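Local structure of glycosyl hydrolase 25 (Streptococcus pneumoniae, 4FF5) at residues A103-I108 and S144-S149; E131-A136 and R171-S176; V188-M191 and S195-T198; D225-Q230 and F259-L264. The protein takes part in host-cell invasion as a virulence factor and, as a family 25 glycosyl hydrolase, probably cleaves glycan chains of bacterial cell-wall peptidoglycan. All blocks are in the same frame, centred on the assembly; numbering follows the deposited sequence.

How the interactions relate
In one TIM-fold domain, interactions 1 and 2 join outer helices and loops, interaction 3 closes a helix end, and interaction 4 sets the last helix against a barrel strand and the turn before it. Interactions 1 and 2 interleave along the chain, helix 129-143 of interaction 2 leading into segment 144-149 of interaction 1; their centres lie 18 Å apart. Interaction 4 touches interaction 1: S149 OG is 2.9 Å from L262 O, a probable hydrogen bond. Segments 144-149 and 225-230 enter barrel strands at their N-terminal ends, whereas TIM-barrel active sites lie at the C-terminal ends. Interaction 3, across the chain's centre from interaction 1, approaches interactions 2 and 4 to about 7 Å between nearest atoms.

Interaction 1. Residues A103-I108 and S144-S149; sequences AYKSHI and SPYSPS
Y146 reaches from the 3-10 turn 144-146 to three side chains of helix 104-112, and its course from CB to OH accounts for the whole contact. With CG anti to the carbonyl carbon (chi1 -61°), the ring is laid against I108 and Y104. At the root, CB lies 3.6 Å from I108 CG2, and the same methyl stays close to the first part of the ring, 3.7 Å from Y146 CD1. Along the same side of the ring, the other methyl, I108 CD1, is 4.2 Å from Y146 CD2, so the two branches of I108 spread along the base of the tyrosine. Further out, Y146 CE2 comes within 3.9 Å of Y104 CE1, the two tyrosine side chains crossing at about a right angle. At the tip, Y146 OH lies alongside the aliphatic chain of K105, closest at CG (3.3 Å), and only the amino end of the lysine leads away.

Within the helix the same side chains also pack on each other. K105 CG stands 3.7 Å above one face of the Y104 ring, towards its rim, and I108 CD1 lies at the edge of that ring, in its plane. Beneath, Y104 and I108 continue onto V80 and V82 of strand 77-84 and V118 and V120 of strand 118-123. No hydrogen bond links the two segments, although Y146 O accepts one from Q112 NE2, farther along the same helix. The arrangement is that of a beta/alpha barrel in which the loop entering strand 151-155 covers an outer helix of a preceding beta-alpha-beta crossover.

Interaction 2. Residues E131-A136 and R171-S176; sequences EMEKAA and RAKLAS
K173 O, the carbonyl of the lysine that lies against E133 and A136, receives the shortest polar bond here: S176 OG donates to it at 2.8 Å. The C=O...OG angle is 122°, with the donor tilted somewhat from the carbonyl plane, as suits a serine hydroxyl turned back onto its own helix from three residues on. This bond is internal to helix 163-177. Across the interface there is no hydrogen bond, and the contact is van der Waals, aliphatic carbon meeting carbon and backbone carbonyl oxygen.

K173 carries most of it. With CG anti to the backbone N and the chain bent at chi2 (75°), the aliphatic part is folded over the neighbouring helix: CG comes 3.6 Å from E133 O, and both K173 CB and CG are 3.9 Å from A136 CB. The extended E133 side chain crosses the lysine at about a right angle, its CG 4.0 Å from K173 CB. Their charged ends do not meet, since E133 OE1 and K173 NZ stand 4.9 Å apart; any attraction between them would be a longer-range one. The next residue, L174, sends CD1 to 3.9 Å from A136 O, and the same leucine also touches F139 and Y140 of helix 129-143.

A136 meets the lysine with only its CB, consistent with the 8.5 Å between the short axes, which are inclined at 38°. F170 of helix 163-177 also packs on M132, A135 and A136, while L174 rests on I182 of strand 182-186. The two helices, with strand 151-155 between them in the chain, run roughly the same way, as adjacent outer helices of a TIM barrel do.

Interaction 3. Residues V188-M191 and S195-T198; sequences VYFM and SIDT. With EDO (1,2-ethanediol), chain G.
A Schellman motif ends helix 188-193, and M191 and I196 are the residues it brings together. S195, at positive phi (50°), is the C' residue that turns the chain back. I196 N then donates to M191 O at 2.8 Å, in the carbonyl plane and on a lone pair, with an N-H...O angle of 149°; S195 N bonds to E192 O. S195 N is also near M191 O, but its angle is too poor for a bond.

The apolar side of the motif follows from this reversal: M191 and I196, the C3 and C'' residues, form its hydrophobic pair, with I196 CB 4.3 Å from M191 CG. The isoleucine's longer branch continues to the F190 ring, CG1 4.0 Å from F190 CD2. M191 is extended through chi1 (170°) and chi2, and bends only at chi3; its SD crosses to T198 at about a right angle, 3.8 Å from T198 CG2. Below these groups lie I184 and V186 of strand 182-186, and M163 meets both F190 and I196.

Y189 takes no part in this pairing; its carbonyl O accepts from both hydroxyls of a 1,2-ethanediol, O2 at 2.8 Å and O1 at 3.1 Å, while O2 also lies at the tyrosine ring edge. The diol is probably from the crystallisation liquor. The whole forms the start of an alpha-beta connection of the barrel, leading from helix 188-193 to strand 203-207.

Interaction 4. Residues D225-Q230 and F259-L264; sequences DYDIHQ and FRKLFL
The carboxylate of D227 is the flat group that faces the other segment: K261 NZ meets OD2 on its syn lone pair, the side of the second oxygen, in a salt bridge of 2.7 Å. OD2 has another partner in S203 OG, so two groups grip it. The other oxygen is linked to the lysine through water, which donates to D227 OD1 at 2.9 Å and accepts from K261 NZ at 3.2 Å. On the helix, the F259 ring has F263 CB 3.7 Å above one face, displaced towards the rim.

K261 arrives fully extended, CG anti to the backbone N at chi1 178°, and crosses the aspartate at about a right angle; its ammonium group also donates to T202 O. These bonds probably favour the charged forms of both residues. The acid lies just before strand 228-232 and the base in the last helix, 255-263, which follows strand 244-249. That final strand pairs antiparallel with 228-232, consistent with the (beta/alpha)5-beta3 barrel known for family 25.

Beside the ion pair the contact turns apolar. L262 CD1 packs at 3.8 Å against I228 CG2, the two side chains crossing obliquely, while L262 CD2 lies 3.9 Å from D227 OD2 and so probably covers part of that oxygen. L262 also touches I249 of strand 244-249 and S203, and I228 leans on W205 and N247.

Interaction 1. Residues A103-I108 and S144-S149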
loop_
_atom_site.group_PDB
_atom_site.type_symbol
_atom_site.label_atom_id
_atom_site.label_comp_id
_atom_site.label_asym_id
_atom_site.label_seq_id
_atom_site.Cartn_x
_atom_site.Cartn_y
_atom_site.Cartn_z
ATOM N N ALA A 103 -5.102 4.794 12.744
ATOM C CA ALA A 103 -3.810 4.321 13.243
ATOM C C ALA A 103 -2.581 4.809 12.468
ATOM O O ALA A 103 -1.462 4.594 12.926
ATOM C CB ALA A 103 -3.790 2.791 13.335
ATOM N N TYR A 104 -2.773 5.470 11.318
ATOM C CA TYR A 104 -1.645 5.690 10.394
ATOM C C TYR A 104 -0.440 6.430 11.005
ATOM O O TYR A 104 0.702 6.076 10.725
ATOM C CB TYR A 104 -2.101 6.346 9.072
ATOM C CG TYR A 104 -2.289 7.845 9.163
ATOM C CD1 TYR A 104 -1.296 8.718 8.728
ATOM C CD2 TYR A 104 -3.455 8.386 9.701
ATOM C CE1 TYR A 104 -1.462 10.104 8.810
ATOM C CE2 TYR A 104 -3.627 9.758 9.795
ATOM C CZ TYR A 104 -2.641 10.611 9.357
ATOM O OH TYR A 104 -2.846 11.974 9.465
ATOM N N LYS A 105 -0.685 7.424 11.862
ATOM C CA LYS A 105 0.433 8.177 12.456
ATOM C C LYS A 105 1.319 7.256 13.283
ATOM O O LYS A 105 2.556 7.324 13.204
ATOM C CB LYS A 105 -0.068 9.322 13.339
ATOM C CG LYS A 105 -0.890 10.386 12.639
ATOM C CD LYS A 105 -1.230 11.500 13.630
ATOM C CE LYS A 105 -1.746 12.721 12.900
ATOM N NZ LYS A 105 -2.279 13.745 13.848
ATOM N N SER A 106 0.679 6.389 14.070
ATOM C CA SER A 106 1.387 5.370 14.844
ATOM C C SER A 106 2.180 4.378 14.005
ATOM O O SER A 106 3.372 4.125 14.264
ATOM C CB SER A 106 0.411 4.613 15.721
ATOM O OG SER A 106 -0.008 5.428 16.804
ATOM N N HIS A 107 1.530 3.783 13.006
ATOM C CA HIS A 107 2.216 2.816 12.167
ATOM C C HIS A 107 3.386 3.449 11.454
ATOM O O HIS A 107 4.466 2.860 11.418
ATOM C CB HIS A 107 1.274 2.188 11.146
ATOM C CG HIS A 107 0.230 1.275 11.739
ATOM N ND1 HIS A 107 0.444 0.535 12.860
ATOM C CD2 HIS A 107 -1.064 0.977 11.306
ATOM C CE1 HIS A 107 -0.664 -0.191 13.123
ATOM N NE2 HIS A 107 -1.584 0.084 12.166
ATOM N N ILE A 108 3.198 4.642 10.891
ATOM C CA ILE A 108 4.273 5.288 10.148
ATOM C C ILE A 108 5.432 5.684 11.068
ATOM O O ILE A 108 6.574 5.307 10.815
ATOM C CB ILE A 108 3.793 6.512 9.341
ATOM C CG1 ILE A 108 2.793 6.074 8.259
ATOM C CG2 ILE A 108 4.969 7.218 8.690
ATOM C CD1 ILE A 108 2.072 7.218 7.556
ATOM N N SER A 144 1.943 13.186 3.306
ATOM C CA SER A 144 3.160 13.862 2.827
ATOM C C SER A 144 4.137 14.327 3.928
ATOM O O SER A 144 5.344 14.268 3.709
ATOM C CB SER A 144 2.839 14.996 1.836
ATOM O OG SER A 144 2.132 16.073 2.457
ATOM N N PRO A 145 3.623 14.751 5.118
ATOM C CA PRO A 145 4.521 15.146 6.206
ATOM C C PRO A 145 5.499 14.048 6.605
ATOM O O PRO A 145 6.546 14.346 7.176
ATOM C CB PRO A 145 3.561 15.442 7.367
ATOM C CG PRO A 145 2.291 15.851 6.697
ATOM C CD PRO A 145 2.208 14.968 5.488
ATOM N N TYR A 146 5.161 12.795 6.305
ATOM C CA TYR A 146 5.990 11.648 6.699
ATOM C C TYR A 146 6.990 11.208 5.627
ATOM O O TYR A 146 7.748 10.272 5.842
ATOM C CB TYR A 146 5.103 10.474 7.143
ATOM C CG TYR A 146 4.248 10.823 8.326
ATOM C CD1 TYR A 146 4.768 10.752 9.620
ATOM C CD2 TYR A 146 2.928 11.267 8.166
ATOM C CE1 TYR A 146 3.993 11.088 10.711
ATOM C CE2 TYR A 146 2.146 11.602 9.269
ATOM C CZ TYR A 146 2.697 11.511 10.536
ATOM O OH TYR A 146 1.957 11.831 11.643
ATOM N N SER A 147 7.002 11.906 4.489
ATOM C CA SER A 147 7.908 11.588 3.372
ATOM C C SER A 147 7.824 10.108 3.013
ATOM O O SER A 147 8.853 9.410 3.012
ATOM C CB SER A 147 9.362 11.950 3.713
ATOM O OG SER A 147 9.489 13.345 3.915
ATOM N N PRO A 148 6.601 9.620 2.707
ATOM C CA PRO A 148 6.485 8.193 2.399
ATOM C C PRO A 148 7.259 7.824 1.127
ATOM O O PRO A 148 7.447 8.668 0.238
ATOM C CB PRO A 148 4.980 7.995 2.224
ATOM C CG PRO A 148 4.460 9.329 1.812
ATOM C CD PRO A 148 5.318 10.332 2.524
ATOM N N SER A 149 7.715 6.579 1.057
ATOM C CA SER A 149 8.513 6.117 -0.077
ATOM C C SER A 149 7.709 5.962 -1.376
ATOM O O SER A 149 8.294 5.889 -2.454
ATOM C CB SER A 149 9.202 4.800 0.268
ATOM O OG SER A 149 8.258 3.729 0.273
#

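Interaction 2. Residues E131-A136 and R171-S176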
loop_
_atom_site.group_PDB
_atom_site.type_symbol
_atom_site.label_atom_id
_atom_site.label_comp_id
_atom_site.label_asym_id
_atom_site.label_seq_id
_atom_site.Cartn_x
_atom_site.Cartn_y
_atom_site.Cartn_z
ATOM N N GLU A 131 -15.279 14.047 -5.682
ATOM C CA GLU A 131 -14.944 13.175 -4.532
ATOM C C GLU A 131 -13.562 12.543 -4.696
ATOM O O GLU A 131 -12.814 12.400 -3.721
ATOM C CB GLU A 131 -15.994 12.076 -4.326
ATOM C CG GLU A 131 -17.388 12.605 -3.978
ATOM C CD GLU A 131 -18.347 11.541 -3.457
ATOM O OE1 GLU A 131 -18.003 10.332 -3.475
ATOM O OE2 GLU A 131 -19.462 11.922 -3.017
ATOM N N MET A 132 -13.227 12.153 -5.925
ATOM C CA MET A 132 -11.907 11.556 -6.182
ATOM C C MET A 132 -10.784 12.542 -5.900
ATOM O O MET A 132 -9.798 12.189 -5.253
ATOM C CB MET A 132 -11.813 11.013 -7.603
ATOM C CG MET A 132 -12.679 9.795 -7.817
ATOM S SD MET A 132 -11.991 8.364 -6.948
ATOM C CE MET A 132 -12.761 7.036 -7.868
ATOM N N GLU A 133 -10.952 13.779 -6.370
ATOM C CA GLU A 133 -9.948 14.818 -6.185
ATOM C C GLU A 133 -9.838 15.265 -4.714
ATOM O O GLU A 133 -8.725 15.526 -4.227
ATOM C CB GLU A 133 -10.217 15.997 -7.138
ATOM C CG GLU A 133 -9.985 15.625 -8.592
ATOM C CD GLU A 133 -10.290 16.751 -9.575
ATOM O OE1 GLU A 133 -10.761 17.833 -9.161
ATOM O OE2 GLU A 133 -10.063 16.542 -10.773
ATOM N N LYS A 134 -10.979 15.307 -4.019
ATOM C CA LYS A 134 -11.048 15.609 -2.581
ATOM C C LYS A 134 -10.276 14.560 -1.787
ATOM O O LYS A 134 -9.437 14.896 -0.959
ATOM C CB LYS A 134 -12.510 15.640 -2.126
ATOM C CG LYS A 134 -12.758 15.978 -0.665
ATOM C CD LYS A 134 -14.261 16.086 -0.432
ATOM C CE LYS A 134 -14.635 15.970 1.034
ATOM N NZ LYS A 134 -14.457 17.234 1.804
ATOM N N ALA A 135 -10.571 13.289 -2.052
ATOM C CA ALA A 135 -9.914 12.178 -1.372
ATOM C C ALA A 135 -8.398 12.175 -1.595
ATOM O O ALA A 135 -7.640 11.958 -0.659
ATOM C CB ALA A 135 -10.545 10.850 -1.800
ATOM N N ALA A 136 -7.970 12.416 -2.833
ATOM C CA ALA A 136 -6.546 12.530 -3.173
ATOM C C ALA A 136 -5.887 13.650 -2.378
ATOM O O ALA A 136 -4.760 13.506 -1.931
ATOM C CB ALA A 136 -6.355 12.755 -4.670
ATOM N N ARG A 171 -5.377 9.823 -9.455
ATOM C CA ARG A 171 -3.953 9.846 -9.801
ATOM C C ARG A 171 -3.444 11.239 -10.222
ATOM O O ARG A 171 -2.431 11.720 -9.707
ATOM C CB ARG A 171 -3.665 8.837 -10.924
ATOM C CG ARG A 171 -2.183 8.554 -11.123
ATOM C CD ARG A 171 -1.852 8.206 -12.580
ATOM N NE ARG A 171 -2.238 9.296 -13.488
ATOM C CZ ARG A 171 -1.524 10.398 -13.713
ATOM N NH1 ARG A 171 -0.365 10.583 -13.095
ATOM N NH2 ARG A 171 -1.990 11.330 -14.549
ATOM N N ALA A 172 -4.131 11.844 -11.192
ATOM C CA ALA A 172 -3.790 13.182 -11.690
ATOM C C ALA A 172 -3.750 14.228 -10.574
ATOM O O ALA A 172 -2.836 15.065 -10.520
ATOM C CB ALA A 172 -4.772 13.608 -12.774
ATOM N N LYS A 173 -4.746 14.196 -9.688
ATOM C CA LYS A 173 -4.769 15.161 -8.594
ATOM C C LYS A 173 -3.569 14.969 -7.667
ATOM O O LYS A 173 -2.896 15.941 -7.286
ATOM C CB LYS A 173 -6.091 15.111 -7.826
ATOM C CG LYS A 173 -6.185 16.120 -6.681
ATOM C CD LYS A 173 -6.421 17.536 -7.227
ATOM C CE LYS A 173 -6.779 18.491 -6.099
ATOM N NZ LYS A 173 -7.080 19.842 -6.646
ATOM N N LEU A 174 -3.272 13.713 -7.328
ATOM C CA LEU A 174 -2.148 13.409 -6.456
ATOM C C LEU A 174 -0.837 13.910 -7.061
ATOM O O LEU A 174 -0.017 14.510 -6.367
ATOM C CB LEU A 174 -2.088 11.899 -6.227
ATOM C CG LEU A 174 -1.283 11.328 -5.074
ATOM C CD1 LEU A 174 -1.701 11.980 -3.763
ATOM C CD2 LEU A 174 -1.471 9.819 -5.014
ATOM N N ALA A 175 -0.661 13.678 -8.366
ATOM C CA ALA A 175 0.525 14.163 -9.101
ATOM C C ALA A 175 0.669 15.680 -9.008
ATOM O O ALA A 175 1.739 16.194 -8.663
ATOM C CB ALA A 175 0.463 13.723 -10.565
ATOM N N SER A 176 -0.418 16.388 -9.297
ATOM C CA SER A 176 -0.433 17.847 -9.279
ATOM C C SER A 176 -0.139 18.437 -7.887
ATOM O O SER A 176 0.284 19.577 -7.779
ATOM C CB SER A 176 -1.778 18.373 -9.781
ATOM O OG SER A 176 -2.751 18.292 -8.757
#

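Interaction 3. Residues V188-M191 and S195-T198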
loop_
_atom_site.group_PDB
_atom_site.type_symbol
_atom_site.label_atom_id
_atom_site.label_comp_id
_atom_site.label_asym_id
_atom_site.label_seq_id
_atom_site.Cartn_x
_atom_site.Cartn_y
_atom_site.Cartn_z
ATOM N N VAL A 188 -6.556 -8.606 -10.981
ATOM C CA VAL A 188 -6.497 -8.788 -12.434
ATOM C C VAL A 188 -7.903 -8.718 -13.068
ATOM O O VAL A 188 -8.118 -8.032 -14.090
ATOM C CB VAL A 188 -5.795 -10.113 -12.807
ATOM C CG1 VAL A 188 -5.933 -10.372 -14.303
ATOM C CG2 VAL A 188 -4.320 -10.056 -12.401
ATOM N N TYR A 189 -8.847 -9.426 -12.468
ATOM C CA TYR A 189 -10.199 -9.452 -13.014
ATOM C C TYR A 189 -10.859 -8.074 -12.995
ATOM O O TYR A 189 -11.509 -7.683 -13.962
ATOM C CB TYR A 189 -11.051 -10.466 -12.259
ATOM C CG TYR A 189 -10.589 -11.890 -12.427
ATOM C CD1 TYR A 189 -10.547 -12.486 -13.685
ATOM C CD2 TYR A 189 -10.197 -12.637 -11.323
ATOM C CE1 TYR A 189 -10.111 -13.793 -13.842
ATOM C CE2 TYR A 189 -9.761 -13.945 -11.466
ATOM C CZ TYR A 189 -9.729 -14.519 -12.727
ATOM O OH TYR A 189 -9.298 -15.823 -12.856
ATOM N N PHE A 190 -10.678 -7.334 -11.902
ATOM C CA PHE A 190 -11.227 -5.984 -11.813
ATOM C C PHE A 190 -10.639 -5.075 -12.901
ATOM O O PHE A 190 -11.369 -4.373 -13.605
ATOM C CB PHE A 190 -10.979 -5.372 -10.419
ATOM C CG PHE A 190 -11.769 -4.116 -10.172
ATOM C CD1 PHE A 190 -13.023 -4.180 -9.572
ATOM C CD2 PHE A 190 -11.291 -2.884 -10.586
ATOM C CE1 PHE A 190 -13.774 -3.032 -9.365
ATOM C CE2 PHE A 190 -12.042 -1.722 -10.384
ATOM C CZ PHE A 190 -13.289 -1.799 -9.767
ATOM N N MET A 191 -9.313 -5.092 -13.004
ATOM C CA MET A 191 -8.574 -4.323 -13.993
ATOM C C MET A 191 -9.113 -4.588 -15.398
ATOM O O MET A 191 -9.355 -3.648 -16.146
ATOM C CB MET A 191 -7.080 -4.694 -13.922
ATOM C CG MET A 191 -6.232 -4.146 -15.066
ATOM S SD MET A 191 -4.483 -4.447 -14.753
ATOM C CE MET A 191 -4.393 -6.209 -15.066
ATOM N N SER A 195 -11.425 -2.113 -17.563
ATOM C CA SER A 195 -10.418 -1.512 -18.427
ATOM C C SER A 195 -9.576 -0.480 -17.677
ATOM O O SER A 195 -9.303 0.605 -18.202
ATOM C CB SER A 195 -11.089 -0.842 -19.639
ATOM O OG SER A 195 -11.812 -1.780 -20.406
ATOM N N ILE A 196 -9.183 -0.825 -16.449
ATOM C CA ILE A 196 -8.358 0.053 -15.622
ATOM C C ILE A 196 -6.961 0.107 -16.217
ATOM O O ILE A 196 -6.221 -0.887 -16.207
ATOM C CB ILE A 196 -8.241 -0.425 -14.160
ATOM C CG1 ILE A 196 -9.619 -0.648 -13.503
ATOM C CG2 ILE A 196 -7.406 0.575 -13.365
ATOM C CD1 ILE A 196 -10.466 0.597 -13.303
ATOM N N ASP A 197 -6.634 1.276 -16.742
ATOM C CA ASP A 197 -5.353 1.538 -17.385
ATOM C C ASP A 197 -4.308 1.784 -16.318
ATOM O O ASP A 197 -4.439 2.707 -15.506
ATOM C CB ASP A 197 -5.503 2.779 -18.254
ATOM C CG ASP A 197 -4.352 2.967 -19.236
ATOM O OD1 ASP A 197 -3.295 2.308 -19.114
ATOM O OD2 ASP A 197 -4.527 3.803 -20.144
ATOM N N THR A 198 -3.262 0.970 -16.310
ATOM C CA THR A 198 -2.196 1.151 -15.322
ATOM C C THR A 198 -0.994 1.944 -15.888
ATOM O O THR A 198 -0.039 2.225 -15.161
ATOM C CB THR A 198 -1.716 -0.196 -14.745
ATOM O OG1 THR A 198 -0.992 -0.928 -15.749
ATOM C CG2 THR A 198 -2.906 -1.036 -14.251
HETATM C C1 EDO G . -13.954 -9.989 -14.241
HETATM O O1 EDO G . -14.377 -8.812 -13.527
HETATM C C2 EDO G . -13.415 -9.596 -15.608
HETATM O O2 EDO G . -12.023 -9.928 -15.622
#

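Interaction 4. Residues D225-Q230 and F259-L264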
loop_
_atom_site.group_PDB
_atom_site.type_symbol
_atom_site.label_atom_id
_atom_site.label_comp_id
_atom_site.label_asym_id
_atom_site.label_seq_id
_atom_site.Cartn_x
_atom_site.Cartn_y
_atom_site.Cartn_z
ATOM N N ASP A 225 3.468 -6.458 -16.324
ATOM C CA ASP A 225 4.690 -6.467 -15.479
ATOM C C ASP A 225 4.582 -5.766 -14.110
ATOM O O ASP A 225 5.090 -4.646 -13.892
ATOM C CB ASP A 225 5.895 -5.910 -16.240
ATOM C CG ASP A 225 5.878 -4.405 -16.330
ATOM O OD1 ASP A 225 4.829 -3.844 -16.706
ATOM O OD2 ASP A 225 6.919 -3.777 -16.018
ATOM N N TYR A 226 3.986 -6.441 -13.152
ATOM C CA TYR A 226 3.803 -5.868 -11.816
ATOM C C TYR A 226 5.095 -5.973 -10.960
ATOM O O TYR A 226 5.932 -6.863 -11.169
ATOM C CB TYR A 226 2.609 -6.562 -11.159
ATOM C CG TYR A 226 2.812 -8.060 -11.033
ATOM C CD1 TYR A 226 3.389 -8.611 -9.887
ATOM C CD2 TYR A 226 2.444 -8.924 -12.075
ATOM C CE1 TYR A 226 3.609 -9.975 -9.784
ATOM C CE2 TYR A 226 2.679 -10.289 -11.991
ATOM C CZ TYR A 226 3.252 -10.810 -10.841
ATOM O OH TYR A 226 3.444 -12.164 -10.732
ATOM N N ASP A 227 5.231 -5.073 -9.984
ATOM C CA ASP A 227 6.413 -5.022 -9.132
ATOM C C ASP A 227 6.244 -5.796 -7.833
ATOM O O ASP A 227 7.214 -6.266 -7.233
ATOM C CB ASP A 227 6.719 -3.567 -8.769
ATOM C CG ASP A 227 7.340 -2.795 -9.902
ATOM O OD1 ASP A 227 7.896 -3.412 -10.829
ATOM O OD2 ASP A 227 7.293 -1.548 -9.854
ATOM N N ILE A 228 5.007 -5.910 -7.368
ATOM C CA ILE A 228 4.791 -6.421 -6.011
ATOM C C ILE A 228 3.442 -7.165 -5.960
ATOM O O ILE A 228 2.484 -6.790 -6.635
ATOM C CB ILE A 228 4.948 -5.274 -4.960
ATOM C CG1 ILE A 228 4.736 -5.775 -3.517
ATOM C CG2 ILE A 228 4.111 -4.049 -5.334
ATOM C CD1 ILE A 228 5.307 -4.857 -2.444
ATOM N N HIS A 229 3.426 -8.240 -5.180
ATOM C CA HIS A 229 2.344 -9.214 -5.132
ATOM C C HIS A 229 1.857 -9.381 -3.716
ATOM O O HIS A 229 2.608 -9.774 -2.809
ATOM C CB HIS A 229 2.851 -10.528 -5.734
ATOM C CG HIS A 229 1.981 -11.736 -5.464
ATOM N ND1 HIS A 229 2.497 -12.981 -5.382
ATOM C CD2 HIS A 229 0.594 -11.869 -5.283
ATOM C CE1 HIS A 229 1.510 -13.859 -5.139
ATOM N NE2 HIS A 229 0.344 -13.184 -5.087
ATOM N N GLN A 230 0.587 -9.074 -3.502
ATOM C CA GLN A 230 -0.025 -9.319 -2.217
ATOM C C GLN A 230 -0.503 -10.770 -2.171
ATOM O O GLN A 230 -1.496 -11.114 -2.823
ATOM C CB GLN A 230 -1.204 -8.390 -2.012
ATOM C CG GLN A 230 -1.646 -8.342 -0.551
ATOM C CD GLN A 230 -2.872 -7.485 -0.385
ATOM O OE1 GLN A 230 -3.958 -7.826 -0.907
ATOM N NE2 GLN A 230 -2.738 -6.388 0.378
ATOM N N PHE A 259 12.964 -3.328 -4.961
ATOM C CA PHE A 259 12.822 -2.858 -3.596
ATOM C C PHE A 259 13.287 -1.399 -3.468
ATOM O O PHE A 259 12.629 -0.589 -2.820
ATOM C CB PHE A 259 13.594 -3.754 -2.606
ATOM C CG PHE A 259 13.335 -3.398 -1.179
ATOM C CD1 PHE A 259 12.281 -3.981 -0.486
ATOM C CD2 PHE A 259 14.099 -2.431 -0.547
ATOM C CE1 PHE A 259 12.009 -3.611 0.825
ATOM C CE2 PHE A 259 13.849 -2.066 0.761
ATOM C CZ PHE A 259 12.796 -2.653 1.445
ATOM N N ARG A 260 14.446 -1.083 -4.054
ATOM C CA ARG A 260 14.950 0.293 -4.064
ATOM C C ARG A 260 13.904 1.233 -4.654
ATOM O O ARG A 260 13.582 2.262 -4.068
ATOM C CB ARG A 260 16.259 0.419 -4.864
ATOM C CG ARG A 260 16.744 1.865 -4.949
ATOM C CD ARG A 260 17.871 2.051 -5.961
ATOM N N LYS A 261 13.381 0.867 -5.817
ATOM C CA LYS A 261 12.341 1.638 -6.470
ATOM C C LYS A 261 11.163 1.955 -5.529
ATOM O O LYS A 261 10.696 3.097 -5.452
ATOM C CB LYS A 261 11.832 0.861 -7.675
ATOM C CG LYS A 261 10.703 1.561 -8.388
ATOM C CD LYS A 261 10.331 0.836 -9.662
ATOM C CE LYS A 261 8.954 1.248 -10.120
ATOM N NZ LYS A 261 8.514 0.421 -11.287
ATOM N N LEU A 262 10.692 0.935 -4.822
ATOM C CA LEU A 262 9.436 1.045 -4.061
ATOM C C LEU A 262 9.614 1.615 -2.667
ATOM O O LEU A 262 8.676 2.207 -2.113
ATOM C CB LEU A 262 8.729 -0.315 -3.970
ATOM C CG LEU A 262 8.340 -0.967 -5.318
ATOM C CD1 LEU A 262 7.470 -2.196 -5.095
ATOM C CD2 LEU A 262 7.620 0.002 -6.237
ATOM N N PHE A 263 10.799 1.414 -2.101
ATOM C CA PHE A 263 11.026 1.750 -0.698
ATOM C C PHE A 263 12.162 2.713 -0.397
ATOM O O PHE A 263 12.180 3.328 0.663
ATOM C CB PHE A 263 11.160 0.475 0.105
ATOM C CG PHE A 263 9.845 -0.207 0.293
ATOM C CD1 PHE A 263 8.914 0.292 1.206
ATOM C CD2 PHE A 263 9.500 -1.295 -0.489
ATOM C CE1 PHE A 263 7.680 -0.312 1.360
ATOM C CE2 PHE A 263 8.258 -1.901 -0.346
ATOM C CZ PHE A 263 7.349 -1.411 0.585
ATOM N N LEU A 264 13.096 2.856 -1.320
ATOM C CA LEU A 264 14.309 3.613 -1.021
ATOM C C LEU A 264 14.503 4.841 -1.915
ATOM O O LEU A 264 15.606 5.379 -2.005
ATOM C CB LEU A 264 15.524 2.675 -1.030
ATOM C CG LEU A 264 15.587 1.492 -0.042
ATOM C CD1 LEU A 264 16.871 0.684 -0.228
ATOM C CD2 LEU A 264 15.422 1.896 1.416
HETATM O O HOH W 1 10.064 -2.225 -12.292
#